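PDB 7A56: envelopment polyprotein, which gives rise to the envelope glycoprotein Gc, the class II membrane fusion protein that probably merges the Schmallenberg virus envelope with a host membrane during entry. Local coordinates for residues A[106-111]-A[199-204]; A[126-131]-A[180-185]. One frame throughout, in Å; residues are numbered along the deposited sequence.

Interaction 1. Residues A[106-111]-A[199-204]; sequences VRRVIN and DVEVCI
R107 and R108 both face E201, and the backbone marks this as a classic beta bulge: the carbonyl oxygen of E201 takes the N-H of R108 at 3.2 Å in a nearly straight bond and that of R107 in a weak, bent one. Beyond the bulge the antiparallel ladder is regular. E201 N returns a bond to R108 O, and D199 and I110 exchange a reciprocal pair.

R108, D199 and E201 put their charges on one face of the sheet, and R107, pointing toward the partner strand from the bulge, joins the salt-bridge network. R108 has a bend at chi3 (70°) that places NE beside D199. Its NH2 then donates to D199 OD1 at 3.0 Å, with the oxygen in the guanidinium plane and met on its syn side; NE adds a weak bond to the same oxygen. E201 CB sits over one face of that group, 3.7 Å above its plane and displaced toward the rim. E201 OE1 lies 3.2 Å from R108 NH1 but well out of the plane, an attraction of charges alone, and a water accepts from R108 NH2 and donates weakly to E201 OE2. R107 runs alongside E201, with R107 CG 3.4 Å from E201 OE1, and the ion pair of its NE is long.

Strand 197-206 here lies between strands 98-134 and 209-214 in the elongated beta-rich fold of a class II fusion protein, and C203 is disulfide-bonded to C212.

Apolar contacts use the other face, where V109 CG2 meets V200 CG2 at 4.3 Å. On the charged face I110 CG1 lies 3.7 Å from D199 CB; at the bulge R107 CB touches C203 SG.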
ATOM      1  N   VAL A 106      19.683  -7.647 -15.871  1.00 20.97           N
ATOM      2  CA  VAL A 106      19.166  -7.386 -14.498  1.00 22.04           C
ATOM      3  C   VAL A 106      19.141  -8.741 -13.784  1.00 25.48           C
ATOM      4  O   VAL A 106      18.214  -9.542 -13.909  1.00 26.38           O
ATOM      5  CB  VAL A 106      17.820  -6.680 -14.521  1.00 21.72           C
ATOM      6  CG1 VAL A 106      17.346  -6.283 -13.060  1.00 23.98           C
ATOM      7  CG2 VAL A 106      17.887  -5.436 -15.403  1.00 21.48           C
ATOM      8  N   ARG A 107      20.217  -9.039 -13.065  1.00 22.91           N
ATOM      9  CA  ARG A 107      20.393 -10.394 -12.587  1.00 21.99           C
ATOM     10  C   ARG A 107      19.470 -10.711 -11.409  1.00 24.41           C
ATOM     11  O   ARG A 107      19.015 -11.838 -11.289  1.00 23.60           O
ATOM     12  CB  ARG A 107      21.840 -10.641 -12.188  1.00 23.57           C
ATOM     13  CG  ARG A 107      22.048 -12.089 -11.681  1.00 26.46           C
ATOM     14  CD  ARG A 107      23.463 -12.541 -11.742  1.00 31.68           C
ATOM     15  NE  ARG A 107      23.630 -13.765 -10.969  1.00 35.49           N
ATOM     16  CZ  ARG A 107      23.386 -15.001 -11.391  1.00 37.74           C
ATOM     17  NH1 ARG A 107      22.940 -15.246 -12.642  1.00 36.48           N
ATOM     18  NH2 ARG A 107      23.601 -16.010 -10.528  1.00 33.71           N
ATOM     19  N   ARG A 108      19.190  -9.745 -10.554  1.00 21.26           N
ATOM     20  CA  ARG A 108      18.266 -10.041  -9.446  1.00 23.70           C
ATOM     21  C   ARG A 108      17.436  -8.814  -9.125  1.00 24.31           C
ATOM     22  O   ARG A 108      17.941  -7.685  -9.103  1.00 23.02           O
ATOM     23  CB  ARG A 108      19.049 -10.537  -8.229  1.00 27.83           C
ATOM     24  CG  ARG A 108      18.142 -10.774  -6.969  1.00 30.48           C
ATOM     25  CD  ARG A 108      19.027 -11.351  -5.820  1.00 36.54           C
ATOM     26  NE  ARG A 108      19.938 -10.314  -5.316  1.00 39.55           N
ATOM     27  CZ  ARG A 108      21.263 -10.327  -5.453  1.00 41.62           C
ATOM     28  NH1 ARG A 108      21.861 -11.341  -6.062  1.00 43.87           N
ATOM     29  NH2 ARG A 108      21.987  -9.323  -4.955  1.00 41.70           N
ATOM     30  N   VAL A 109      16.129  -9.021  -8.944  1.00 23.15           N
ATOM     31  CA  VAL A 109      15.254  -8.008  -8.367  1.00 20.59           C
ATOM     32  C   VAL A 109      14.364  -8.741  -7.371  1.00 24.25           C
ATOM     33  O   VAL A 109      13.612  -9.642  -7.765  1.00 25.88           O
ATOM     34  CB  VAL A 109      14.353  -7.306  -9.385  1.00 21.10           C
ATOM     35  CG1 VAL A 109      13.421  -6.389  -8.620  1.00 22.53           C
ATOM     36  CG2 VAL A 109      15.177  -6.473 -10.456  1.00 22.17           C
ATOM     37  N   ILE A 110      14.431  -8.354  -6.106  1.00 25.65           N
ATOM     38  CA  ILE A 110      13.449  -8.856  -5.109  1.00 27.07           C
ATOM     39  C   ILE A 110      13.192  -7.765  -4.079  1.00 27.15           C
ATOM     40  O   ILE A 110      14.021  -6.872  -3.881  1.00 29.94           O
ATOM     41  CB  ILE A 110      13.913 -10.100  -4.354  1.00 33.69           C
ATOM     42  CG1 ILE A 110      15.165  -9.756  -3.597  1.00 37.78           C
ATOM     43  CG2 ILE A 110      14.139 -11.279  -5.278  1.00 40.14           C
ATOM     44  CD1 ILE A 110      15.339 -10.650  -2.430  1.00 39.98           C
ATOM     45  N   ASN A 111      12.023  -7.820  -3.425  1.00 26.41           N
ATOM     46  CA  ASN A 111      11.833  -6.961  -2.268  1.00 25.19           C
ATOM     47  C   ASN A 111      11.964  -7.852  -1.020  1.00 27.10           C
ATOM     48  O   ASN A 111      11.770  -9.069  -1.078  1.00 25.97           O
ATOM     49  CB  ASN A 111      10.466  -6.225  -2.299  1.00 22.82           C
ATOM     50  CG  ASN A 111      10.467  -4.960  -3.190  1.00 27.02           C
ATOM     51  OD1 ASN A 111      11.500  -4.348  -3.405  1.00 26.60           O
ATOM     52  ND2 ASN A 111       9.295  -4.553  -3.648  1.00 25.71           N
ATOM     53  N   ASP A 199      16.362  -5.242  -3.430  1.00 24.28           N
ATOM     54  CA  ASP A 199      17.662  -5.867  -3.612  1.00 27.54           C
ATOM     55  C   ASP A 199      17.832  -6.091  -5.121  1.00 26.97           C
ATOM     56  O   ASP A 199      17.177  -6.980  -5.688  1.00 29.82           O
ATOM     57  CB  ASP A 199      17.699  -7.171  -2.803  1.00 32.68           C
ATOM     58  CG  ASP A 199      19.007  -7.957  -2.974  1.00 42.38           C
ATOM     59  OD1 ASP A 199      19.948  -7.483  -3.643  1.00 41.28           O
ATOM     60  OD2 ASP A 199      19.097  -9.073  -2.420  1.00 43.53           O
ATOM     61  N   VAL A 200      18.673  -5.266  -5.769  1.00 24.48           N
ATOM     62  CA  VAL A 200      18.795  -5.251  -7.233  1.00 24.18           C
ATOM     63  C   VAL A 200      20.257  -5.451  -7.585  1.00 27.33           C
ATOM     64  O   VAL A 200      21.142  -4.745  -7.066  1.00 27.29           O
ATOM     65  CB  VAL A 200      18.253  -3.947  -7.868  1.00 23.35           C
ATOM     66  CG1 VAL A 200      18.471  -3.918  -9.409  1.00 22.94           C
ATOM     67  CG2 VAL A 200      16.782  -3.789  -7.552  1.00 23.11           C
ATOM     68  N   GLU A 201      20.510  -6.418  -8.458  1.00 25.68           N
ATOM     69  CA  GLU A 201      21.844  -6.636  -8.969  1.00 23.73           C
ATOM     70  C   GLU A 201      21.795  -6.559 -10.479  1.00 23.48           C
ATOM     71  O   GLU A 201      20.931  -7.178 -11.121  1.00 23.30           O
ATOM     72  CB  GLU A 201      22.369  -7.988  -8.497  1.00 26.93           C
ATOM     73  CG  GLU A 201      23.802  -8.328  -9.034  1.00 33.15           C
ATOM     74  CD  GLU A 201      24.161  -9.780  -8.720  1.00 42.97           C
ATOM     75  OE1 GLU A 201      23.264 -10.649  -8.820  1.00 51.15           O
ATOM     76  OE2 GLU A 201      25.307 -10.044  -8.344  1.00 44.49           O
ATOM     77  N   VAL A 202      22.785  -5.876 -11.058  1.00 24.24           N
ATOM     78  CA  VAL A 202      22.821  -5.699 -12.512  1.00 25.71           C
ATOM     79  C   VAL A 202      24.200  -6.085 -13.006  1.00 26.03           C
ATOM     80  O   VAL A 202      25.190  -5.951 -12.279  1.00 26.18           O
ATOM     81  CB  VAL A 202      22.497  -4.250 -12.933  1.00 26.51           C
ATOM     82  CG1 VAL A 202      21.112  -3.852 -12.430  1.00 29.04           C
ATOM     83  CG2 VAL A 202      23.572  -3.308 -12.453  1.00 27.84           C
ATOM     84  N   CYS A 203      24.261  -6.643 -14.228  1.00 24.06           N
ATOM     85  CA  CYS A 203      25.508  -7.170 -14.762  1.00 22.35           C
ATOM     86  C   CYS A 203      25.761  -6.608 -16.154  1.00 23.36           C
ATOM     87  O   CYS A 203      24.832  -6.326 -16.910  1.00 24.20           O
ATOM     88  CB  CYS A 203      25.544  -8.719 -14.911  1.00 28.89           C
ATOM     89  SG  CYS A 203      25.206  -9.589 -13.330  1.00 30.93           S
ATOM     90  N   ILE A 204      27.039  -6.435 -16.461  1.00 22.67           N
ATOM     91  CA  ILE A 204      27.512  -6.276 -17.841  1.00 22.29           C
ATOM     92  C   ILE A 204      27.901  -7.660 -18.320  1.00 24.47           C
ATOM     93  O   ILE A 204      28.860  -8.263 -17.816  1.00 26.25           O
ATOM     94  CB  ILE A 204      28.719  -5.329 -17.920  1.00 25.16           C
ATOM     95  CG1 ILE A 204      28.408  -3.986 -17.268  1.00 26.34           C
ATOM     96  CG2 ILE A 204      29.162  -5.078 -19.432  1.00 22.50           C
ATOM     97  CD1 ILE A 204      27.276  -3.235 -17.946  1.00 26.27           C
TER
HETATM   98  O   HOH W   1      25.133 -10.281  -4.932  1.00 56.90           O

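Interaction 2. Residues A[126-131]-A[180-185]; sequences GINAKH and QDIIRP
N128 and I182 meet at about a right angle on one face of an antiparallel pair, and the tight part of the contact lies between them and G126. The amide of N128 packs against the outer branch of I182, its ND2 3.4 Å from I182 CG1 and its CG 3.8 Å from I182 CD1. I182 CG1 stands anti to the carbonyl carbon (chi1 -56°), and CD1 beyond it comes within 3.9 Å of I127 N. This CD1 methyl also lies close over G126, which has no side chain, and the fit there is tight.

Backbone bonds join the hydrogen-bonded pairs on either side of I127 and D181. Q180 and N128 exchange two bonds of 2.9 Å. I182 N gives G126 O a straight one of 2.8 Å from above the carbonyl plane, whereas the return bond from G126 N is long and weak. This short ladder connects the far part of the long strand 98-134 to the end of strand 172-183, within the elongated, disulfide-rich beta structure of the fusion protein; C179, just before Q180, is bonded to C299.

The looser side is polar and hydrated. A water accepts from N128 ND2 and donates to Q180 OE1 and, at 2.6 Å, to D181 O, bridging two side chains that do not touch directly. On the opposite face I127 and D181 make little mutual contact: I127 CG2 rests on Q180 O, and the D181 carboxylate turns to T124 OG1 and F300 N.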
ATOM      1  N   GLY A 126      -9.338 -28.051  24.449  1.00 30.64           N
ATOM      2  CA  GLY A 126      -9.576 -28.358  25.855  1.00 32.06           C
ATOM      3  C   GLY A 126      -9.555 -27.068  26.629  1.00 28.97           C
ATOM      4  O   GLY A 126      -9.269 -26.015  26.080  1.00 30.15           O
ATOM      5  N   ILE A 127      -9.916 -27.159  27.924  1.00 29.57           N
ATOM      6  CA  ILE A 127      -9.912 -25.986  28.803  1.00 28.53           C
ATOM      7  C   ILE A 127      -9.187 -26.340  30.083  1.00 29.58           C
ATOM      8  O   ILE A 127      -9.621 -27.252  30.808  1.00 30.53           O
ATOM      9  CB  ILE A 127     -11.344 -25.510  29.164  1.00 28.55           C
ATOM     10  CG1 ILE A 127     -12.153 -25.274  27.877  1.00 27.02           C
ATOM     11  CG2 ILE A 127     -11.277 -24.281  30.077  1.00 25.59           C
ATOM     12  CD1 ILE A 127     -13.641 -24.866  28.122  1.00 24.64           C
ATOM     13  N   ASN A 128      -8.151 -25.575  30.424  1.00 30.84           N
ATOM     14  CA  ASN A 128      -7.624 -25.612  31.790  1.00 32.33           C
ATOM     15  C   ASN A 128      -8.526 -24.766  32.680  1.00 32.02           C
ATOM     16  O   ASN A 128      -8.805 -23.615  32.348  1.00 31.65           O
ATOM     17  CB  ASN A 128      -6.215 -25.046  31.872  1.00 31.97           C
ATOM     18  CG  ASN A 128      -5.159 -26.003  31.343  1.00 34.16           C
ATOM     19  OD1 ASN A 128      -5.059 -27.139  31.773  1.00 37.83           O
ATOM     20  ND2 ASN A 128      -4.351 -25.525  30.441  1.00 37.10           N
ATOM     21  N   ALA A 129      -8.965 -25.322  33.815  1.00 31.49           N
ATOM     22  CA  ALA A 129      -9.960 -24.656  34.669  1.00 33.09           C
ATOM     23  C   ALA A 129      -9.635 -24.846  36.155  1.00 33.46           C
ATOM     24  O   ALA A 129      -9.066 -25.859  36.572  1.00 36.86           O
ATOM     25  CB  ALA A 129     -11.411 -25.176  34.419  1.00 33.05           C
ATOM     26  N   LYS A 130      -9.993 -23.845  36.948  1.00 33.35           N
ATOM     27  CA  LYS A 130     -10.030 -23.971  38.400  1.00 33.58           C
ATOM     28  C   LYS A 130     -11.377 -23.463  38.893  1.00 31.47           C
ATOM     29  O   LYS A 130     -11.965 -22.582  38.275  1.00 31.00           O
ATOM     30  CB  LYS A 130      -8.912 -23.183  39.079  1.00 40.10           C
ATOM     31  CG  LYS A 130      -7.568 -23.335  38.374  1.00 47.75           C
ATOM     32  CD  LYS A 130      -6.472 -23.094  39.375  1.00 57.16           C
ATOM     33  CE  LYS A 130      -5.088 -23.087  38.742  1.00 58.71           C
ATOM     34  NZ  LYS A 130      -4.146 -22.578  39.778  1.00 62.09           N
ATOM     35  N   HIS A 131     -11.860 -24.009  40.018  1.00 30.83           N
ATOM     36  CA  HIS A 131     -13.086 -23.435  40.584  1.00 32.09           C
ATOM     37  C   HIS A 131     -13.145 -23.708  42.073  1.00 33.35           C
ATOM     38  O   HIS A 131     -12.488 -24.623  42.596  1.00 34.91           O
ATOM     39  CB  HIS A 131     -14.365 -23.971  39.910  1.00 33.63           C
ATOM     40  CG  HIS A 131     -14.701 -25.368  40.311  1.00 39.51           C
ATOM     41  ND1 HIS A 131     -14.115 -26.469  39.723  1.00 42.64           N
ATOM     42  CD2 HIS A 131     -15.555 -25.855  41.253  1.00 45.78           C
ATOM     43  CE1 HIS A 131     -14.594 -27.572  40.273  1.00 44.34           C
ATOM     44  NE2 HIS A 131     -15.473 -27.227  41.204  1.00 45.28           N
ATOM     45  N   GLN A 180      -8.561 -21.085  30.962  1.00 27.73           N
ATOM     46  CA  GLN A 180      -7.777 -20.668  29.791  1.00 28.36           C
ATOM     47  C   GLN A 180      -7.858 -21.802  28.771  1.00 28.57           C
ATOM     48  O   GLN A 180      -7.807 -22.976  29.167  1.00 29.66           O
ATOM     49  CB  GLN A 180      -6.340 -20.385  30.238  1.00 28.98           C
ATOM     50  CG  GLN A 180      -5.420 -19.707  29.225  1.00 34.63           C
ATOM     51  CD  GLN A 180      -4.090 -19.462  29.878  1.00 34.80           C
ATOM     52  OE1 GLN A 180      -3.406 -20.408  30.246  1.00 37.16           O
ATOM     53  NE2 GLN A 180      -3.749 -18.186  30.094  1.00 36.15           N
ATOM     54  N   ASP A 181      -8.074 -21.458  27.490  1.00 27.19           N
ATOM     55  CA  ASP A 181      -8.094 -22.476  26.428  1.00 28.67           C
ATOM     56  C   ASP A 181      -6.783 -23.245  26.338  1.00 30.74           C
ATOM     57  O   ASP A 181      -5.701 -22.741  26.683  1.00 29.93           O
ATOM     58  CB  ASP A 181      -8.333 -21.858  25.056  1.00 30.09           C
ATOM     59  CG  ASP A 181      -9.784 -21.454  24.819  1.00 31.80           C
ATOM     60  OD1 ASP A 181     -10.576 -21.388  25.810  1.00 30.28           O
ATOM     61  OD2 ASP A 181     -10.106 -21.150  23.627  1.00 31.98           O
ATOM     62  N   ILE A 182      -6.894 -24.482  25.847  1.00 31.47           N
ATOM     63  CA  ILE A 182      -5.776 -25.255  25.295  1.00 32.42           C
ATOM     64  C   ILE A 182      -6.002 -25.389  23.793  1.00 30.32           C
ATOM     65  O   ILE A 182      -7.126 -25.755  23.361  1.00 30.76           O
ATOM     66  CB  ILE A 182      -5.688 -26.652  25.925  1.00 33.54           C
ATOM     67  CG1 ILE A 182      -5.579 -26.576  27.436  1.00 32.44           C
ATOM     68  CG2 ILE A 182      -4.501 -27.440  25.274  1.00 36.29           C
ATOM     69  CD1 ILE A 182      -6.078 -27.890  28.121  1.00 34.00           C
ATOM     70  N   ILE A 183      -4.949 -25.076  22.989  1.00 32.16           N
ATOM     71  CA  ILE A 183      -5.045 -25.126  21.537  1.00 30.92           C
ATOM     72  C   ILE A 183      -4.054 -26.152  20.987  1.00 34.32           C
ATOM     73  O   ILE A 183      -3.045 -26.494  21.605  1.00 33.70           O
ATOM     74  CB  ILE A 183      -4.766 -23.749  20.860  1.00 32.04           C
ATOM     75  CG1 ILE A 183      -3.307 -23.337  21.112  1.00 32.75           C
ATOM     76  CG2 ILE A 183      -5.787 -22.693  21.329  1.00 28.28           C
ATOM     77  CD1 ILE A 183      -2.760 -22.234  20.153  1.00 32.01           C
ATOM     78  N   ARG A 184      -4.333 -26.594  19.770  1.00 33.77           N
ATOM     79  CA  ARG A 184      -3.373 -27.365  19.022  1.00 35.60           C
ATOM     80  C   ARG A 184      -2.709 -26.378  18.052  1.00 30.64           C
ATOM     81  O   ARG A 184      -3.388 -25.848  17.168  1.00 30.73           O
ATOM     82  CB  ARG A 184      -4.048 -28.514  18.273  1.00 37.63           C
ATOM     83  CG  ARG A 184      -3.070 -29.331  17.405  1.00 40.42           C
ATOM     84  CD  ARG A 184      -3.804 -30.379  16.605  1.00 41.67           C
ATOM     85  NE  ARG A 184      -4.579 -29.875  15.448  1.00 40.23           N
ATOM     86  CZ  ARG A 184      -5.910 -29.957  15.339  1.00 40.06           C
ATOM     87  NH1 ARG A 184      -6.517 -29.527  14.236  1.00 41.11           N
ATOM     88  NH2 ARG A 184      -6.646 -30.484  16.317  1.00 41.16           N
ATOM     89  N   PRO A 185      -1.428 -26.069  18.215  1.00 31.64           N
ATOM     90  CA  PRO A 185      -0.791 -25.057  17.343  1.00 32.45           C
ATOM     91  C   PRO A 185      -0.801 -25.515  15.893  1.00 32.24           C
ATOM     92  O   PRO A 185      -0.426 -26.660  15.591  1.00 28.54           O
ATOM     93  CB  PRO A 185       0.648 -24.965  17.883  1.00 30.64           C
ATOM     94  CG  PRO A 185       0.641 -25.635  19.198  1.00 37.58           C
ATOM     95  CD  PRO A 185      -0.518 -26.618  19.235  1.00 34.12           C
TER
HETATM   96  O   HOH W   2      -4.050 -22.942  28.702  1.00 44.56           O

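Strand 98-134 runs through both contacts, contributing 106-111 to interaction 1 and 126-131 to interaction 2, and it pairs antiparallel with 197-206 in the first and with 172-183 in the second. The two lie far apart along the elongated molecule: their centres are 50 Å from each other and their nearest atoms about 27 Å, so neither touches the other. In sequence, both segments of interaction 2 fall between the two segments of interaction 1. The centre of interaction 1 lies 16 Å from the centre of the chain and the contact is partly buried, whereas that of interaction 2 lies at 34 Å, in a surface contact. No other chain of the three-chain assembly touches either.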